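Cucumber peeling cupredoxin (PDB 1JER) binds a single copper ion in a cupredoxin fold and, as in related blue copper proteins, probably serves in electron transfer. Local coordinates at residues A[46-51]-A[67-72]; A[12-17]-A[40-45]. All blocks are in the same frame, centred on the assembly; numbering follows the deposited sequence.

Contact 1: A[46-51]-A[67-72]; sequences AHNVHE and DNDVER. With CU (copper (II) ion), chain B.
H47 meets R72 through its backbone: the carbonyl O of H47 lies against the aliphatic arm of the arginine, 3.4 Å from R72 CD, with R72 CB and CG also close by. The CB of H47 is directed away from 67-72; CG stands anti to the carbonyl carbon (chi1 -67°), and H47 ND1 binds the copper at 2.0 Å.

N48 turns its CB toward the loop, where N48 CB sits 4.0 Å from E71 O. The side chains of N48 and D69 cross at about a right angle, the amide and carboxylate planes 57° apart. That carboxylate is already engaged: D69 OD1 takes a nearly straight bond from R72 NE at 3.3 Å, part of a salt bridge, and lies in the plane of the guanidinium. R72 NH1 hydrogen-bonds N45 O, just ahead of 46-51, so the guanidinium is held by D69 and by N45. D69 belongs to a poorly ordered turn, and its exact position should be read with that in mind. On the metal side of this segment, C90, H95 and Q100 join H47 to complete the two-histidine, one-cysteine and one-glutamine ligand set of a stellacyanin, within the cupredoxin fold.

At V49 the link passes through a water. The water accepts from V49 N (3.0 Å) and donates to E71 O (2.8 Å), bridging the two main chains where no clear direct hydrogen bond joins them. E71 also looks outward, its OE1 in a salt bridge with R79 of the second subunit. At H50, where strand 50-52 begins, ring atom CE1 of the conformer given comes to 3.7 Å from D67 N, a doubtful contact because H50 has a second conformer and D67 is poorly ordered.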
ATOM      1  N   ALA A  46      15.545  -4.597  -9.952  1.00 23.51           N
ATOM      2  CA  ALA A  46      16.558  -3.582 -10.221  1.00 20.15           C
ATOM      3  C   ALA A  46      16.670  -2.526  -9.120  1.00 21.11           C
ATOM      4  O   ALA A  46      17.692  -1.879  -8.945  1.00 20.57           O
ATOM      5  CB  ALA A  46      16.202  -2.845 -11.529  1.00 25.77           C
ATOM      6  N   HIS A  47      15.568  -2.284  -8.412  1.00 17.95           N
ATOM      7  CA  HIS A  47      15.679  -1.212  -7.346  1.00 16.40           C
ATOM      8  C   HIS A  47      14.852  -1.707  -6.158  1.00 16.50           C
ATOM      9  O   HIS A  47      14.263  -2.775  -6.173  1.00 20.01           O
ATOM     10  CB  HIS A  47      14.882   0.040  -7.928  1.00 14.09           C
ATOM     11  CG  HIS A  47      15.578   0.598  -9.125  1.00 17.66           C
ATOM     12  ND1 HIS A  47      16.786   1.253  -9.024  1.00 17.89           N
ATOM     13  CD2 HIS A  47      15.269   0.537 -10.459  1.00 20.47           C
ATOM     14  CE1 HIS A  47      17.186   1.619 -10.250  1.00 17.74           C
ATOM     15  NE2 HIS A  47      16.287   1.206 -11.121  1.00 19.15           N
ATOM     16  N   ASN A  48      14.723  -0.848  -5.146  1.00 14.25           N
ATOM     17  CA  ASN A  48      13.810  -1.183  -4.048  1.00 17.04           C
ATOM     18  C   ASN A  48      13.334   0.164  -3.463  1.00 17.39           C
ATOM     19  O   ASN A  48      13.706   1.216  -4.029  1.00 15.22           O
ATOM     20  CB  ASN A  48      14.447  -2.058  -2.998  1.00 16.71           C
ATOM     21  CG  ASN A  48      15.710  -1.463  -2.405  1.00 19.70           C
ATOM     22  OD1 ASN A  48      16.643  -2.200  -2.034  1.00 31.76           O
ATOM     23  ND2 ASN A  48      15.799  -0.181  -2.349  1.00 12.88           N
ATOM     24  N   VAL A  49      12.502   0.075  -2.443  1.00 16.30           N
ATOM     25  CA  VAL A  49      11.997   1.290  -1.803  1.00 14.72           C
ATOM     26  C   VAL A  49      12.089   1.089  -0.282  1.00 16.25           C
ATOM     27  O   VAL A  49      11.552   0.125   0.231  1.00 18.93           O
ATOM     28  CB  VAL A  49      10.500   1.511  -2.130  1.00 18.85           C
ATOM     29  CG1 VAL A  49      10.102   2.848  -1.428  1.00 23.28           C
ATOM     30  CG2 VAL A  49      10.318   1.675  -3.639  1.00 22.41           C
ATOM     31  N   HIS A  50      12.803   2.015   0.359  1.00 17.28           N
ATOM     32  CA  HIS A  50      12.959   1.930   1.810  1.00 19.90           C
ATOM     33  C   HIS A  50      12.694   3.280   2.429  1.00 20.38           C
ATOM     34  O   HIS A  50      13.147   4.320   1.969  1.00 20.76           O
ATOM     35  CB  HIS A  50      14.427   1.501   2.098  0.63 19.98           C
ATOM     36  CG  HIS A  50      14.815   1.518   3.530  0.63 24.13           C
ATOM     37  ND1 HIS A  50      14.299   0.673   4.479  0.63 27.91           N
ATOM     38  CD2 HIS A  50      15.736   2.285   4.191  0.63 28.11           C
ATOM     39  CE1 HIS A  50      14.836   0.925   5.662  0.63 26.21           C
ATOM     40  NE2 HIS A  50      15.711   1.899   5.511  0.63 26.10           N
ATOM     41  N   GLU A  51      11.883   3.300   3.504  1.00 18.11           N
ATOM     42  CA  GLU A  51      11.644   4.603   4.146  1.00 16.88           C
ATOM     43  C   GLU A  51      12.688   4.861   5.201  1.00 22.15           C
ATOM     44  O   GLU A  51      13.110   3.923   5.912  1.00 26.41           O
ATOM     45  CB  GLU A  51      10.221   4.564   4.757  1.00 18.58           C
ATOM     46  CG  GLU A  51       9.935   5.917   5.435  1.00 21.73           C
ATOM     47  CD  GLU A  51       8.540   5.976   6.033  1.00 29.43           C
ATOM     48  OE1 GLU A  51       7.797   4.993   6.025  1.00 31.69           O
ATOM     49  OE2 GLU A  51       8.185   7.069   6.531  1.00 37.43           O
ATOM     50  N   ASP A  67      16.818  -2.176   6.295  1.00 81.69           N
ATOM     51  CA  ASP A  67      16.485  -3.571   6.301  1.00 87.36           C
ATOM     52  C   ASP A  67      16.979  -4.333   5.101  1.00 87.74           C
ATOM     53  O   ASP A  67      16.384  -4.261   4.006  1.00 89.44           O
ATOM     54  CB  ASP A  67      15.031  -3.803   6.491  1.00 91.56           C
ATOM     55  CG  ASP A  67      14.827  -4.937   7.478  1.00 95.92           C
ATOM     56  OD1 ASP A  67      15.005  -6.155   7.095  1.00 97.93           O
ATOM     57  OD2 ASP A  67      14.520  -4.676   8.698  1.00 97.67           O
ATOM     58  N   ASN A  68      18.018  -5.016   5.455  1.00 88.28           N
ATOM     59  CA  ASN A  68      18.729  -5.995   4.677  1.00 90.34           C
ATOM     60  C   ASN A  68      18.268  -6.081   3.227  1.00 91.81           C
ATOM     61  O   ASN A  68      18.923  -6.717   2.391  1.00 99.21           O
ATOM     62  CB  ASN A  68      18.480  -7.358   5.312  1.00 90.97           C
ATOM     63  CG  ASN A  68      17.184  -7.382   6.153  1.00 91.18           C
ATOM     64  OD1 ASN A  68      17.191  -7.839   7.296  1.00 83.94           O
ATOM     65  ND2 ASN A  68      16.058  -6.905   5.646  1.00 91.47           N
ATOM     66  N   ASP A  69      17.157  -5.462   2.916  1.00 89.57           N
ATOM     67  CA  ASP A  69      16.607  -5.558   1.552  1.00 86.96           C
ATOM     68  C   ASP A  69      15.461  -6.575   1.556  1.00 85.33           C
ATOM     69  O   ASP A  69      14.514  -6.460   2.348  1.00 94.21           O
ATOM     70  CB  ASP A  69      17.708  -6.111   0.621  1.00 84.38           C
ATOM     71  CG  ASP A  69      17.911  -5.304  -0.656  1.00 83.15           C
ATOM     72  OD1 ASP A  69      16.999  -5.302  -1.565  1.00 62.20           O
ATOM     73  OD2 ASP A  69      19.001  -4.636  -0.832  1.00 89.88           O
ATOM     74  N   VAL A  70      15.601  -7.540   0.653  1.00 79.36           N
ATOM     75  CA  VAL A  70      14.703  -8.717   0.566  1.00 75.56           C
ATOM     76  C   VAL A  70      13.687  -8.624  -0.603  1.00 72.38           C
ATOM     77  O   VAL A  70      13.693  -9.451  -1.522  1.00 71.02           O
ATOM     78  CB  VAL A  70      13.950  -8.910   1.876  1.00 75.55           C
ATOM     79  CG1 VAL A  70      12.451  -9.121   1.678  1.00 75.55           C
ATOM     80  CG2 VAL A  70      14.439 -10.133   2.662  1.00 75.55           C
ATOM     81  N   GLU A  71      12.808  -7.632  -0.554  1.00 67.32           N
ATOM     82  CA  GLU A  71      11.726  -7.505  -1.577  1.00 63.83           C
ATOM     83  C   GLU A  71      12.033  -6.404  -2.603  1.00 55.53           C
ATOM     84  O   GLU A  71      12.193  -5.227  -2.251  1.00 46.71           O
ATOM     85  CB  GLU A  71      10.386  -7.196  -0.907  1.00 72.40           C
ATOM     86  CG  GLU A  71      10.504  -6.246   0.281  1.00 82.71           C
ATOM     87  CD  GLU A  71       9.142  -5.824   0.836  1.00 90.59           C
ATOM     88  OE1 GLU A  71       8.241  -5.351   0.041  1.00 96.53           O
ATOM     89  OE2 GLU A  71       8.892  -5.942   2.094  1.00 99.67           O
ATOM     90  N   ARG A  72      12.084  -6.846  -3.857  1.00 46.51           N
ATOM     91  CA  ARG A  72      12.348  -5.970  -5.013  1.00 38.86           C
ATOM     92  C   ARG A  72      11.214  -6.085  -6.021  1.00 33.51           C
ATOM     93  O   ARG A  72      11.405  -5.928  -7.212  1.00 34.28           O
ATOM     94  CB  ARG A  72      13.667  -6.364  -5.677  1.00 38.94           C
ATOM     95  CG  ARG A  72      14.885  -6.091  -4.791  1.00 39.87           C
ATOM     96  CD  ARG A  72      16.108  -5.625  -5.581  1.00 39.11           C
ATOM     97  NE  ARG A  72      17.346  -5.638  -4.788  1.00 40.30           N
ATOM     98  CZ  ARG A  72      18.571  -5.755  -5.318  1.00 41.50           C
ATOM     99  NH1 ARG A  72      18.741  -5.873  -6.642  1.00 29.69           N
ATOM    100  NH2 ARG A  72      19.701  -5.761  -4.599  1.00 44.51           N
TER
HETATM  101 CU    CU B 138      17.721   1.771  -7.381  1.00 17.32          CU
HETATM  102  O   HOH W   1      11.273  -2.617  -2.184  1.00 28.68           O

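Contact 2: A[12-17]-A[40-45]; sequences TGWSVP and FNFPAN
W14 anchors its main chain to N41 and packs its indole against F40 over one face and F42 at the edge. W14 N donates to N41 O at 2.9 Å, nearly straight at 173°. Just before it, G13 CA lies 3.7 Å from N41 O, and a CB on G13 would clash with that oxygen. Along the W14 side chain, CB is still 3.6 Å from N41 O. CG, anti to the backbone N (chi1 -173°), comes under CD2 of F40, which stands 3.5 Å from W14 CD2 over the centre of one indole face. This is a T-shaped pair, the edge of F40 toward the face of W14, planes 78° apart. On the five-membered ring, W14 CD1 meets F42 CD1 at 3.7 Å, the edge of W14 toward the face of F42, an offset edge-to-face pair, while W14 NE1 donates a hydrogen bond to N48 O. At the far end of the indole, CZ3 and CH2 lie near F40 CE2. An alanine in place of W14 would probably leave the edge of F40 without its aromatic face, F42 without its ring neighbour and N48 O without this donor. W14, F40 and F42 form an aromatic cluster, and the contact of W14 with copper ligand Q100 sets it beside the metal site of a cupredoxin.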
ATOM      1  N   THR A  12       7.924   8.547 -15.665  1.00 16.99           N
ATOM      2  CA  THR A  12       9.315   8.073 -15.535  1.00 18.90           C
ATOM      3  C   THR A  12       9.449   6.973 -14.539  1.00 19.12           C
ATOM      4  O   THR A  12      10.282   6.043 -14.639  1.00 22.42           O
ATOM      5  CB  THR A  12      10.239   9.239 -15.175  1.00 20.14           C
ATOM      6  OG1 THR A  12      10.195  10.195 -16.229  1.00 21.67           O
ATOM      7  CG2 THR A  12      11.661   8.762 -14.971  1.00 22.19           C
ATOM      8  N   GLY A  13       8.570   7.001 -13.497  1.00 15.19           N
ATOM      9  CA  GLY A  13       8.693   5.912 -12.532  1.00 13.59           C
ATOM     10  C   GLY A  13       9.877   6.130 -11.617  1.00 16.68           C
ATOM     11  O   GLY A  13      10.404   7.234 -11.502  1.00 19.52           O
ATOM     12  N   TRP A  14      10.278   5.061 -10.930  1.00 15.32           N
ATOM     13  CA  TRP A  14      11.324   5.140  -9.906  1.00 14.41           C
ATOM     14  C   TRP A  14      12.622   4.549 -10.498  1.00 17.00           C
ATOM     15  O   TRP A  14      12.662   3.347 -10.743  1.00 19.37           O
ATOM     16  CB  TRP A  14      10.866   4.228  -8.762  1.00 16.31           C
ATOM     17  CG  TRP A  14      11.650   4.229  -7.497  1.00 13.03           C
ATOM     18  CD1 TRP A  14      12.044   3.052  -6.862  1.00 13.03           C
ATOM     19  CD2 TRP A  14      12.087   5.288  -6.656  1.00 14.08           C
ATOM     20  NE1 TRP A  14      12.722   3.370  -5.706  1.00 15.24           N
ATOM     21  CE2 TRP A  14      12.766   4.721  -5.546  1.00 13.83           C
ATOM     22  CE3 TRP A  14      12.010   6.693  -6.727  1.00 14.44           C
ATOM     23  CZ2 TRP A  14      13.337   5.455  -4.522  1.00 14.61           C
ATOM     24  CZ3 TRP A  14      12.591   7.430  -5.684  1.00 15.71           C
ATOM     25  CH2 TRP A  14      13.243   6.836  -4.603  1.00 16.13           C
ATOM     26  N   SER A  15      13.585   5.400 -10.785  1.00 15.84           N
ATOM     27  CA  SER A  15      14.858   4.854 -11.355  1.00 16.58           C
ATOM     28  C   SER A  15      15.953   5.826 -11.019  1.00 20.29           C
ATOM     29  O   SER A  15      15.704   6.859 -10.343  1.00 18.54           O
ATOM     30  CB  SER A  15      14.751   4.581 -12.839  1.00 18.18           C
ATOM     31  OG  SER A  15      14.479   5.737 -13.591  1.00 22.80           O
ATOM     32  N   VAL A  16      17.181   5.562 -11.424  1.00 17.61           N
ATOM     33  CA  VAL A  16      18.220   6.573 -11.157  1.00 15.80           C
ATOM     34  C   VAL A  16      18.096   7.656 -12.218  1.00 17.98           C
ATOM     35  O   VAL A  16      18.173   7.401 -13.415  1.00 18.15           O
ATOM     36  CB  VAL A  16      19.621   5.883 -11.343  1.00 17.28           C
ATOM     37  CG1 VAL A  16      20.705   6.919 -11.124  1.00 17.34           C
ATOM     38  CG2 VAL A  16      19.703   4.774 -10.287  1.00 16.25           C
ATOM     39  N   PRO A  17      17.901   8.896 -11.792  1.00 19.27           N
ATOM     40  CA  PRO A  17      17.570   9.947 -12.751  1.00 21.64           C
ATOM     41  C   PRO A  17      18.823  10.520 -13.435  1.00 28.79           C
ATOM     42  O   PRO A  17      19.929  10.339 -12.939  1.00 27.34           O
ATOM     43  CB  PRO A  17      16.978  11.041 -11.835  1.00 23.32           C
ATOM     44  CG  PRO A  17      17.790  10.902 -10.575  1.00 21.90           C
ATOM     45  CD  PRO A  17      18.024   9.412 -10.401  1.00 18.97           C
ATOM     46  N   PHE A  40       5.444   3.376  -6.422  1.00 17.33           N
ATOM     47  CA  PHE A  40       6.807   3.388  -7.064  1.00 15.54           C
ATOM     48  C   PHE A  40       6.803   2.199  -8.087  1.00 17.07           C
ATOM     49  O   PHE A  40       6.561   1.088  -7.657  1.00 17.06           O
ATOM     50  CB  PHE A  40       7.802   2.969  -5.954  1.00 13.22           C
ATOM     51  CG  PHE A  40       8.024   4.076  -4.917  1.00 15.58           C
ATOM     52  CD1 PHE A  40       7.141   4.168  -3.834  1.00 17.94           C
ATOM     53  CD2 PHE A  40       9.078   4.940  -4.996  1.00 16.38           C
ATOM     54  CE1 PHE A  40       7.389   5.128  -2.841  1.00 17.68           C
ATOM     55  CE2 PHE A  40       9.310   5.924  -4.027  1.00 18.55           C
ATOM     56  CZ  PHE A  40       8.414   6.017  -2.962  1.00 15.33           C
ATOM     57  N   ASN A  41       7.001   2.543  -9.341  1.00 15.38           N
ATOM     58  CA  ASN A  41       6.999   1.536 -10.425  1.00 15.86           C
ATOM     59  C   ASN A  41       8.455   1.426 -10.952  1.00 18.36           C
ATOM     60  O   ASN A  41       9.094   2.424 -11.270  1.00 18.20           O
ATOM     61  CB  ASN A  41       6.175   2.100 -11.619  1.00 18.54           C
ATOM     62  CG  ASN A  41       4.680   2.141 -11.283  1.00 19.46           C
ATOM     63  OD1 ASN A  41       4.138   1.318 -10.610  1.00 20.20           O
ATOM     64  ND2 ASN A  41       4.038   3.179 -11.876  1.00 24.33           N
ATOM     65  N   PHE A  42       8.921   0.180 -10.995  1.00 16.14           N
ATOM     66  CA  PHE A  42      10.324   0.021 -11.519  1.00 14.27           C
ATOM     67  C   PHE A  42      10.429  -1.436 -12.000  1.00 20.55           C
ATOM     68  O   PHE A  42       9.629  -2.287 -11.605  1.00 19.22           O
ATOM     69  CB  PHE A  42      11.279   0.265 -10.389  1.00 17.29           C
ATOM     70  CG  PHE A  42      11.012  -0.436  -9.091  1.00 20.89           C
ATOM     71  CD1 PHE A  42      10.152   0.123  -8.141  1.00 17.90           C
ATOM     72  CD2 PHE A  42      11.613  -1.654  -8.786  1.00 20.05           C
ATOM     73  CE1 PHE A  42       9.932  -0.522  -6.935  1.00 15.96           C
ATOM     74  CE2 PHE A  42      11.392  -2.302  -7.598  1.00 18.77           C
ATOM     75  CZ  PHE A  42      10.527  -1.748  -6.650  1.00 19.12           C
ATOM     76  N   PRO A  43      11.456  -1.716 -12.787  1.00 26.00           N
ATOM     77  CA  PRO A  43      11.628  -3.139 -13.230  1.00 26.87           C
ATOM     78  C   PRO A  43      11.998  -4.000 -12.045  1.00 25.95           C
ATOM     79  O   PRO A  43      12.823  -3.688 -11.192  1.00 20.64           O
ATOM     80  CB  PRO A  43      12.730  -3.050 -14.253  1.00 28.85           C
ATOM     81  CG  PRO A  43      13.296  -1.711 -14.222  1.00 27.91           C
ATOM     82  CD  PRO A  43      12.449  -0.829 -13.328  1.00 27.55           C
ATOM     83  N   ALA A  44      11.279  -5.118 -11.889  1.00 33.64           N
ATOM     84  CA  ALA A  44      11.546  -5.989 -10.735  1.00 37.60           C
ATOM     85  C   ALA A  44      13.028  -6.239 -10.558  1.00 35.07           C
ATOM     86  O   ALA A  44      13.843  -6.214 -11.485  1.00 33.99           O
ATOM     87  CB  ALA A  44      10.801  -7.330 -10.976  1.00 39.93           C
ATOM     88  N   ASN A  45      13.446  -6.446  -9.298  1.00 30.30           N
ATOM     89  CA  ASN A  45      14.815  -6.779  -9.049  1.00 33.27           C
ATOM     90  C   ASN A  45      15.839  -5.734  -9.312  1.00 30.54           C
ATOM     91  O   ASN A  45      17.004  -5.929  -8.873  1.00 39.11           O
ATOM     92  CB  ASN A  45      15.181  -8.111  -9.737  1.00 42.04           C
ATOM     93  CG  ASN A  45      14.734  -9.329  -8.955  1.00 51.10           C
ATOM     94  OD1 ASN A  45      13.763  -9.318  -8.200  1.00 50.66           O
ATOM     95  ND2 ASN A  45      15.462 -10.444  -9.120  1.00 71.82           N
TER

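How the contacts relate
Contact 2 comes first along the chain and closes before contact 1 opens; their centres are about 12 Å apart. Between them they link loops at the copper end of the fold: 12-17 precedes helix 22-28, while segment 40-45 follows strand 37-40 of the three-stranded sheet, and 46-51 leads into edge strand 50-52 of the four-stranded one. The loop 67-72 then runs on toward strand 76-79, back in the three-stranded sheet. The contacts also touch directly, V49 CG2 packing on F40 CG at 3.6 Å and F42 CE2 lying against H47 O. Aromatic packing and the loop 67-72 thus both border the segment that supplies the copper ligand H47.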